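Local coordinates for protein computational Design of Enzyme (Synthetic construct, PDB 3TP4) that is a designed enzyme on a TIM-barrel scaffold related to glycosyl hydrolase family 26, probably intended to carry an activated serine in an engineered catalytic triad, at residues A[56-65]-A[352-360]; A[171-181]-A[243-251]. All blocks are in the same frame, centred on the assembly; numbering follows the deposited sequence.

How the contacts relate
Both contacts reach the parallel sheet of the TIM barrel, but they lie at different parts of it; their centres are about 23 Å apart and the two do not touch. Contact 2 is a largely buried set about 11 Å from the centre of the chain (centre to centre), tying the end of strand 168-174 and the loop after it to strand 242-249 through a charge pair, an aromatic pair and water. Contact 1 sits farther out, partly buried, where the run from helix 55-60 to strand 66-70 meets the chain leaving strand 352-353. Its inner half is a phenylalanine among apolar neighbours, while its outer half is a carboxylate gripped by a serine. Charge is thus paired inside the barrel in contact 2, but meets neutral donors near the surface in contact 1.

Contact 1 (A[56-65]-A[352-360]); sequences VKNVTGDFPA and TLFASEVTG
Phe354 and Ala65 form the dense half of this contact. The Phe354 ring points an edge at Val56, whose CG1 lies near the ring plane, 3.8 Å from CE2; a chi1 of 175° sets that methyl anti to the Val56 backbone nitrogen and turns it to the ring. Phe63 O presses on the same ring edge, 3.4 Å from Phe354 CD2, and also accepts a hydrogen bond from Ala355 N (2.9 Å). Ala65 CB fits between Leu353 O and Val358 CG2, the methyls of Ala65 and Val358 being 3.6 Å apart (CB to CG2). Phe34 of strand 32-37 meets the Phe354 ring. In the TIM barrel, strand 32-37 pairs in parallel with both 66-70 and 352-353, and the contact joins the entry to the first of these to the exit from the second. An ST turn, in which Thr60 OG1 accepts from Asp62 N, bends the chain out of helix 55-60. Toward solvent the packing gives way to polar bonds: Asp62 OD2 takes Ser356 N on its syn lone pair at 2.9 Å and Ser356 OG from above the carboxylate plane at 2.6 Å. An alanine in place of Asp62 would probably leave both the Ser356 amide and hydroxyl without their shared acceptor and let that hydroxyl turn. Glu357, likewise exposed, bends back on its own segment, its OE1 accepting from Phe354 N at 2.8 Å.

Contact 2 (A[171-181]-A[243-251]); sequences RPWHENAGSWF and LGLDTYDST. With ACY (acetic acid), chain C.
Arg171 reaches Asp246 with its chain fully extended, and the edge of its guanidinium faces the carboxylate, the two planes 30° apart. The salt bridge is two-pronged: NH1 donates to Asp246 OD1 at 3.0 Å, while NH2 meets OD2 at a modelled separation too short to be trusted in detail. Beside it, Phe181 lays its CD2 3.5 Å from Asp246 CB. The same ring sends its edge into a face of Tyr248, a T-shaped pair with centroids 5.1 Å apart and planes at 74°. The backbone joins in where Tyr248 N donates to Ser179 O at 3.1 Å. At the exposed end, Trp180 CZ3 rests 3.5 Å from Thr247 CG2, and a bound acetic acid, probably from the crystallisation liquor, accepts from Trp180 N.

A second shell holds these groups in place. His174 CG lies over one face of the guanidinium, toward its rim, Gly218 O takes a further bond from Arg171 NH2, and Thr281 OG1 is hydrogen-bonded to Asp246 OD1. Water 2 lies within hydrogen-bonding distance of both Phe181 O and Asp246 OD2, and Ser286 holds the hydroxyl of Ser179. The two segments carry the C-terminal ends of strands 168-174 and 242-249, at the mouth of the TIM barrel where enzymes of this fold have their active sites.

Contact 1 (A[56-65]-A[352-360])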
loop_
_atom_site.group_PDB
_atom_site.type_symbol
_atom_site.label_atom_id
_atom_site.label_comp_id
_atom_site.label_asym_id
_atom_site.label_seq_id
_atom_site.Cartn_x
_atom_site.Cartn_y
_atom_site.Cartn_z
ATOM N N VAL A 56 5.757 -5.136 22.192
ATOM C CA VAL A 56 4.505 -4.437 22.438
ATOM C C VAL A 56 3.707 -5.158 23.513
ATOM O O VAL A 56 3.161 -4.535 24.413
ATOM C CB VAL A 56 3.649 -4.324 21.171
ATOM C CG1 VAL A 56 2.301 -3.695 21.514
ATOM C CG2 VAL A 56 4.368 -3.499 20.126
ATOM N N LYS A 57 3.638 -6.478 23.403
ATOM C CA LYS A 57 2.989 -7.288 24.422
ATOM C C LYS A 57 3.705 -7.130 25.766
ATOM O O LYS A 57 3.059 -6.951 26.799
ATOM C CB LYS A 57 2.950 -8.756 23.967
ATOM C CG LYS A 57 2.571 -9.776 25.039
ATOM C CD LYS A 57 1.135 -9.586 25.529
ATOM C CE LYS A 57 0.772 -10.640 26.570
ATOM N NZ LYS A 57 -0.639 -10.506 27.052
ATOM N N ASN A 58 5.035 -7.173 25.762
ATOM C CA ASN A 58 5.778 -7.080 27.026
ATOM C C ASN A 58 5.642 -5.721 27.701
ATOM O O ASN A 58 5.579 -5.639 28.924
ATOM C CB ASN A 58 7.257 -7.448 26.854
ATOM C CG ASN A 58 7.451 -8.899 26.426
ATOM O OD1 ASN A 58 6.547 -9.720 26.554
ATOM N ND2 ASN A 58 8.629 -9.212 25.904
ATOM N N VAL A 59 5.598 -4.651 26.913
ATOM C CA VAL A 59 5.517 -3.317 27.507
ATOM C C VAL A 59 4.091 -2.858 27.825
ATOM O O VAL A 59 3.891 -2.128 28.785
ATOM C CB VAL A 59 6.222 -2.248 26.645
ATOM C CG1 VAL A 59 7.670 -2.646 26.400
ATOM C CG2 VAL A 59 5.503 -2.058 25.347
ATOM N N THR A 60 3.108 -3.270 27.025
ATOM C CA THR A 60 1.735 -2.785 27.218
ATOM C C THR A 60 0.771 -3.821 27.790
ATOM O O THR A 60 -0.270 -3.462 28.313
ATOM C CB THR A 60 1.109 -2.269 25.900
ATOM O OG1 THR A 60 0.751 -3.383 25.078
ATOM C CG2 THR A 60 2.084 -1.377 25.157
ATOM N N GLY A 61 1.096 -5.102 27.660
ATOM C CA GLY A 61 0.190 -6.138 28.124
ATOM C C GLY A 61 -0.676 -6.713 27.010
ATOM O O GLY A 61 -1.405 -7.679 27.238
ATOM N N ASP A 62 -0.596 -6.128 25.810
ATOM C CA ASP A 62 -1.313 -6.655 24.638
ATOM C C ASP A 62 -0.491 -6.552 23.344
ATOM O O ASP A 62 0.403 -5.720 23.224
ATOM C CB ASP A 62 -2.650 -5.931 24.450
ATOM C CG ASP A 62 -3.670 -6.755 23.659
ATOM O OD1 ASP A 62 -3.320 -7.845 23.163
ATOM O OD2 ASP A 62 -4.828 -6.303 23.530
ATOM N N PHE A 63 -0.802 -7.405 22.374
ATOM C CA PHE A 63 -0.178 -7.303 21.064
ATOM C C PHE A 63 -0.841 -6.154 20.320
ATOM O O PHE A 63 -1.941 -5.748 20.680
ATOM C CB PHE A 63 -0.358 -8.602 20.289
ATOM C CG PHE A 63 0.385 -9.769 20.875
ATOM C CD1 PHE A 63 -0.199 -10.565 21.847
ATOM C CD2 PHE A 63 1.662 -10.078 20.443
ATOM C CE1 PHE A 63 0.488 -11.657 22.384
ATOM C CE2 PHE A 63 2.361 -11.168 20.987
ATOM C CZ PHE A 63 1.773 -11.953 21.946
ATOM N N PRO A 64 -0.177 -5.624 19.281
ATOM C CA PRO A 64 -0.818 -4.558 18.499
ATOM C C PRO A 64 -2.022 -5.100 17.747
ATOM O O PRO A 64 -2.112 -6.312 17.522
ATOM C CB PRO A 64 0.265 -4.142 17.500
ATOM C CG PRO A 64 1.190 -5.324 17.424
ATOM C CD PRO A 64 1.148 -5.997 18.755
ATOM N N ALA A 65 -2.938 -4.217 17.368
ATOM C CA ALA A 65 -4.097 -4.619 16.566
ATOM C C ALA A 65 -3.676 -4.839 15.118
ATOM O O ALA A 65 -4.307 -5.612 14.391
ATOM C CB ALA A 65 -5.207 -3.558 16.638
ATOM N N THR A 352 -7.019 4.064 21.542
ATOM C CA THR A 352 -6.129 3.159 20.802
ATOM C C THR A 352 -6.515 1.698 20.971
ATOM O O THR A 352 -6.692 1.233 22.093
ATOM C CB THR A 352 -4.648 3.322 21.225
ATOM O OG1 THR A 352 -4.536 3.140 22.646
ATOM C CG2 THR A 352 -4.134 4.721 20.826
ATOM N N LEU A 353 -6.625 0.972 19.859
ATOM C CA LEU A 353 -7.056 -0.420 19.922
ATOM C C LEU A 353 -5.897 -1.373 19.718
ATOM O O LEU A 353 -5.062 -1.187 18.832
ATOM C CB LEU A 353 -8.162 -0.715 18.907
ATOM C CG LEU A 353 -9.436 0.123 19.086
ATOM C CD1 LEU A 353 -10.444 -0.156 17.979
ATOM C CD2 LEU A 353 -10.052 -0.140 20.442
ATOM N N PHE A 354 -5.856 -2.395 20.562
ATOM C CA PHE A 354 -4.853 -3.439 20.451
ATOM C C PHE A 354 -5.542 -4.768 20.124
ATOM O O PHE A 354 -6.770 -4.818 20.014
ATOM C CB PHE A 354 -4.020 -3.480 21.734
ATOM C CG PHE A 354 -3.055 -2.331 21.845
ATOM C CD1 PHE A 354 -3.521 -1.020 21.939
ATOM C CD2 PHE A 354 -1.686 -2.554 21.823
ATOM C CE1 PHE A 354 -2.645 0.046 22.020
ATOM C CE2 PHE A 354 -0.799 -1.497 21.899
ATOM C CZ PHE A 354 -1.277 -0.188 21.993
ATOM N N ALA A 355 -4.755 -5.826 19.957
ATOM C CA ALA A 355 -5.261 -7.119 19.491
ATOM C C ALA A 355 -6.520 -7.618 20.191
ATOM O O ALA A 355 -7.475 -8.036 19.527
ATOM C CB ALA A 355 -4.179 -8.172 19.584
ATOM N N SER A 356 -6.518 -7.616 21.522
ATOM C CA SER A 356 -7.671 -8.146 22.242
ATOM C C SER A 356 -8.908 -7.258 22.084
ATOM O O SER A 356 -10.007 -7.645 22.466
ATOM C CB SER A 356 -7.350 -8.373 23.725
ATOM O OG SER A 356 -7.121 -7.141 24.379
ATOM N N GLU A 357 -8.744 -6.071 21.513
ATOM C CA GLU A 357 -9.901 -5.213 21.291
ATOM C C GLU A 357 -10.455 -5.293 19.867
ATOM O O GLU A 357 -11.418 -4.610 19.536
ATOM C CB GLU A 357 -9.590 -3.764 21.673
ATOM C CG GLU A 357 -9.425 -3.578 23.185
ATOM C CD GLU A 357 -8.479 -2.456 23.534
ATOM O OE1 GLU A 357 -7.405 -2.364 22.906
ATOM O OE2 GLU A 357 -8.821 -1.652 24.427
ATOM N N VAL A 358 -9.845 -6.119 19.026
ATOM C CA VAL A 358 -10.339 -6.278 17.658
ATOM C C VAL A 358 -11.423 -7.339 17.641
ATOM O O VAL A 358 -11.163 -8.498 17.955
ATOM C CB VAL A 358 -9.227 -6.705 16.697
ATOM C CG1 VAL A 358 -9.818 -7.073 15.316
ATOM C CG2 VAL A 358 -8.187 -5.601 16.577
ATOM N N THR A 359 -12.637 -6.941 17.277
ATOM C CA THR A 359 -13.756 -7.868 17.253
ATOM C C THR A 359 -14.669 -7.582 16.057
ATOM O O THR A 359 -14.851 -6.426 15.661
ATOM C CB THR A 359 -14.548 -7.817 18.587
ATOM O OG1 THR A 359 -15.662 -8.714 18.532
ATOM C CG2 THR A 359 -15.059 -6.413 18.849
ATOM N N GLY A 360 -15.221 -8.642 15.472
ATOM C CA GLY A 360 -16.100 -8.518 14.314
ATOM C C GLY A 360 -15.407 -8.046 13.033
ATOM O O GLY A 360 -16.053 -7.504 12.134
#

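Contact 2 (A[171-181]-A[243-251])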
loop_
_atom_site.group_PDB
_atom_site.type_symbol
_atom_site.label_atom_id
_atom_site.label_comp_id
_atom_site.label_asym_id
_atom_site.label_seq_id
_atom_site.Cartn_x
_atom_site.Cartn_y
_atom_site.Cartn_z
ATOM N N ARG A 171 0.294 -3.142 0.459
ATOM C CA ARG A 171 0.684 -1.800 0.060
ATOM C C ARG A 171 1.850 -1.862 -0.915
ATOM O O ARG A 171 3.015 -1.899 -0.503
ATOM C CB ARG A 171 1.096 -0.976 1.279
ATOM C CG ARG A 171 1.518 0.437 0.921
ATOM C CD ARG A 171 1.941 1.231 2.151
ATOM N NE ARG A 171 2.205 2.623 1.797
ATOM C CZ ARG A 171 2.620 3.550 2.652
ATOM N NH1 ARG A 171 2.812 3.244 3.938
ATOM N NH2 ARG A 171 2.837 4.783 2.215
ATOM N N PRO A 172 1.544 -1.856 -2.219
ATOM C CA PRO A 172 2.605 -2.047 -3.220
ATOM C C PRO A 172 3.366 -0.770 -3.607
ATOM O O PRO A 172 2.770 0.193 -4.090
ATOM C CB PRO A 172 1.844 -2.607 -4.428
ATOM C CG PRO A 172 0.469 -2.056 -4.298
ATOM C CD PRO A 172 0.192 -1.881 -2.813
ATOM N N TRP A 173 4.681 -0.788 -3.387
ATOM C CA TRP A 173 5.615 0.236 -3.877
ATOM C C TRP A 173 5.532 1.572 -3.149
ATOM O O TRP A 173 4.959 2.544 -3.662
ATOM C CB TRP A 173 5.473 0.422 -5.395
ATOM C CG TRP A 173 5.338 -0.886 -6.120
ATOM C CD1 TRP A 173 4.348 -1.242 -6.991
ATOM C CD2 TRP A 173 6.207 -2.023 -6.012
ATOM N NE1 TRP A 173 4.548 -2.530 -7.432
ATOM C CE2 TRP A 173 5.687 -3.028 -6.856
ATOM C CE3 TRP A 173 7.382 -2.283 -5.300
ATOM C CZ2 TRP A 173 6.300 -4.275 -7.002
ATOM C CZ3 TRP A 173 7.981 -3.531 -5.430
ATOM C CH2 TRP A 173 7.443 -4.508 -6.281
ATOM N N HIS A 174 6.110 1.615 -1.948
ATOM C CA HIS A 174 6.173 2.845 -1.169
ATOM C C HIS A 174 7.617 3.097 -0.699
ATOM O O HIS A 174 8.410 2.168 -0.558
ATOM C CB HIS A 174 5.206 2.788 0.028
ATOM C CG HIS A 174 5.528 1.697 1.001
ATOM N ND1 HIS A 174 6.097 1.942 2.233
ATOM C CD2 HIS A 174 5.403 0.351 0.906
ATOM C CE1 HIS A 174 6.286 0.795 2.866
ATOM N NE2 HIS A 174 5.879 -0.184 2.079
ATOM N N GLU A 175 7.932 4.367 -0.470
ATOM C CA GLU A 175 9.278 4.824 -0.137
ATOM C C GLU A 175 9.580 4.623 1.334
ATOM O O GLU A 175 8.814 5.063 2.189
ATOM C CB GLU A 175 9.384 6.312 -0.481
ATOM C CG GLU A 175 10.693 6.988 -0.082
ATOM C CD GLU A 175 11.922 6.301 -0.662
ATOM O OE1 GLU A 175 12.289 6.597 -1.815
ATOM O OE2 GLU A 175 12.512 5.456 0.034
ATOM N N ASN A 176 10.708 3.988 1.639
ATOM C CA ASN A 176 11.082 3.754 3.033
ATOM C C ASN A 176 11.946 4.831 3.696
ATOM O O ASN A 176 12.181 4.779 4.894
ATOM C CB ASN A 176 11.703 2.372 3.209
ATOM C CG ASN A 176 10.654 1.277 3.272
ATOM O OD1 ASN A 176 9.702 1.353 4.060
ATOM N ND2 ASN A 176 10.809 0.265 2.430
ATOM N N ALA A 177 12.407 5.806 2.923
ATOM C CA ALA A 177 13.056 6.995 3.495
ATOM C C ALA A 177 12.161 8.207 3.208
ATOM O O ALA A 177 11.286 8.105 2.361
ATOM C CB ALA A 177 14.427 7.185 2.869
ATOM N N GLY A 178 12.327 9.343 3.893
ATOM C CA GLY A 178 13.139 9.515 5.086
ATOM C C GLY A 178 12.162 9.801 6.212
ATOM O O GLY A 178 11.655 8.860 6.813
ATOM N N SER A 179 11.875 11.078 6.488
ATOM C CA SER A 179 10.853 11.434 7.485
ATOM C C SER A 179 9.487 11.732 6.864
ATOM O O SER A 179 8.454 11.677 7.554
ATOM C CB SER A 179 11.292 12.622 8.351
ATOM O OG SER A 179 11.903 12.179 9.554
ATOM N N TRP A 180 9.481 12.075 5.575
ATOM C CA TRP A 180 8.226 12.352 4.880
ATOM C C TRP A 180 7.892 11.305 3.836
ATOM O O TRP A 180 6.765 11.280 3.343
ATOM C CB TRP A 180 8.221 13.742 4.233
ATOM C CG TRP A 180 8.531 14.847 5.184
ATOM C CD1 TRP A 180 9.670 15.620 5.211
ATOM C CD2 TRP A 180 7.705 15.310 6.262
ATOM N NE1 TRP A 180 9.588 16.539 6.230
ATOM C CE2 TRP A 180 8.396 16.372 6.891
ATOM C CE3 TRP A 180 6.445 14.936 6.751
ATOM C CZ2 TRP A 180 7.870 17.064 7.991
ATOM C CZ3 TRP A 180 5.922 15.621 7.844
ATOM C CH2 TRP A 180 6.636 16.676 8.450
ATOM N N PHE A 181 8.874 10.481 3.468
ATOM C CA PHE A 181 8.621 9.280 2.667
ATOM C C PHE A 181 8.021 9.522 1.273
ATOM O O PHE A 181 7.202 8.721 0.813
ATOM C CB PHE A 181 7.702 8.298 3.438
ATOM C CG PHE A 181 8.171 7.971 4.842
ATOM C CD1 PHE A 181 9.038 6.915 5.075
ATOM C CD2 PHE A 181 7.720 8.707 5.928
ATOM C CE1 PHE A 181 9.460 6.610 6.367
ATOM C CE2 PHE A 181 8.137 8.413 7.223
ATOM C CZ PHE A 181 9.008 7.361 7.443
ATOM N N LEU A 243 -6.443 4.693 1.824
ATOM C CA LEU A 243 -5.628 5.868 1.559
ATOM C C LEU A 243 -4.784 6.167 2.780
ATOM O O LEU A 243 -5.315 6.265 3.897
ATOM C CB LEU A 243 -6.520 7.074 1.267
ATOM C CG LEU A 243 -7.548 6.887 0.152
ATOM C CD1 LEU A 243 -8.541 8.033 0.157
ATOM C CD2 LEU A 243 -6.851 6.807 -1.176
ATOM N N GLY A 244 -3.483 6.335 2.573
ATOM C CA GLY A 244 -2.552 6.443 3.685
ATOM C C GLY A 244 -1.835 7.775 3.855
ATOM O O GLY A 244 -2.098 8.741 3.142
ATOM N N LEU A 245 -0.921 7.802 4.820
ATOM C CA LEU A 245 -0.153 8.990 5.168
ATOM C C LEU A 245 0.996 8.524 6.038
ATOM O O LEU A 245 0.785 7.776 6.999
ATOM C CB LEU A 245 -0.999 9.968 5.990
ATOM C CG LEU A 245 -0.324 11.306 6.301
ATOM C CD1 LEU A 245 -0.410 12.231 5.073
ATOM C CD2 LEU A 245 -0.982 11.979 7.520
ATOM N N ASP A 246 2.204 8.972 5.712
ATOM C CA ASP A 246 3.406 8.560 6.433
ATOM C C ASP A 246 4.126 9.788 6.976
ATOM O O ASP A 246 4.592 10.628 6.205
ATOM C CB ASP A 246 4.343 7.788 5.499
ATOM C CG ASP A 246 3.645 6.634 4.798
ATOM O OD1 ASP A 246 2.933 5.859 5.468
ATOM O OD2 ASP A 246 3.793 6.512 3.570
ATOM N N THR A 247 4.218 9.888 8.298
ATOM C CA THR A 247 4.812 11.058 8.922
ATOM C C THR A 247 5.572 10.693 10.186
ATOM O O THR A 247 4.983 10.204 11.159
ATOM C CB THR A 247 3.737 12.094 9.299
ATOM O OG1 THR A 247 3.048 12.507 8.118
ATOM C CG2 THR A 247 4.377 13.307 9.946
ATOM N N TYR A 248 6.882 10.919 10.161
ATOM C CA TYR A 248 7.710 10.772 11.349
ATOM C C TYR A 248 8.141 12.163 11.797
ATOM O O TYR A 248 8.321 13.050 10.971
ATOM C CB TYR A 248 8.929 9.895 11.064
ATOM C CG TYR A 248 8.654 8.408 11.120
ATOM C CD1 TYR A 248 7.413 7.890 10.774
ATOM C CD2 TYR A 248 9.632 7.521 11.539
ATOM C CE1 TYR A 248 7.161 6.516 10.839
ATOM C CE2 TYR A 248 9.389 6.154 11.601
ATOM C CZ TYR A 248 8.150 5.659 11.250
ATOM O OH TYR A 248 7.911 4.299 11.324
ATOM N N ASP A 249 8.275 12.358 13.104
ATOM C CA ASP A 249 8.701 13.647 13.650
ATOM C C ASP A 249 9.448 13.412 14.950
ATOM O O ASP A 249 9.152 12.457 15.677
ATOM C CB ASP A 249 7.497 14.572 13.883
ATOM C CG ASP A 249 7.775 15.666 14.931
ATOM O OD1 ASP A 249 8.242 16.770 14.564
ATOM O OD2 ASP A 249 7.505 15.423 16.128
ATOM N N SER A 250 10.433 14.260 15.232
ATOM C CA SER A 250 11.148 14.186 16.504
ATOM C C SER A 250 11.086 15.492 17.305
ATOM O O SER A 250 11.713 15.596 18.361
ATOM C CB SER A 250 12.607 13.748 16.297
ATOM O OG SER A 250 13.326 14.740 15.591
ATOM N N THR A 251 10.332 16.477 16.818
ATOM C CA THR A 251 10.187 17.751 17.535
ATOM C C THR A 251 9.036 17.758 18.541
ATOM O O THR A 251 9.146 18.357 19.612
ATOM C CB THR A 251 9.984 18.954 16.589
ATOM O OG1 THR A 251 8.651 18.940 16.059
ATOM C CG2 THR A 251 10.996 18.932 15.447
HETATM C C ACY C . 12.169 13.790 3.976
HETATM O O ACY C . 11.249 12.943 3.739
HETATM O OXT ACY C . 12.555 14.589 3.070
HETATM C CH3 ACY C . 12.715 13.945 5.360
HETATM O O HOH W 1 6.413 4.511 3.544
HETATM O O HOH W 2 5.253 6.802 1.325
#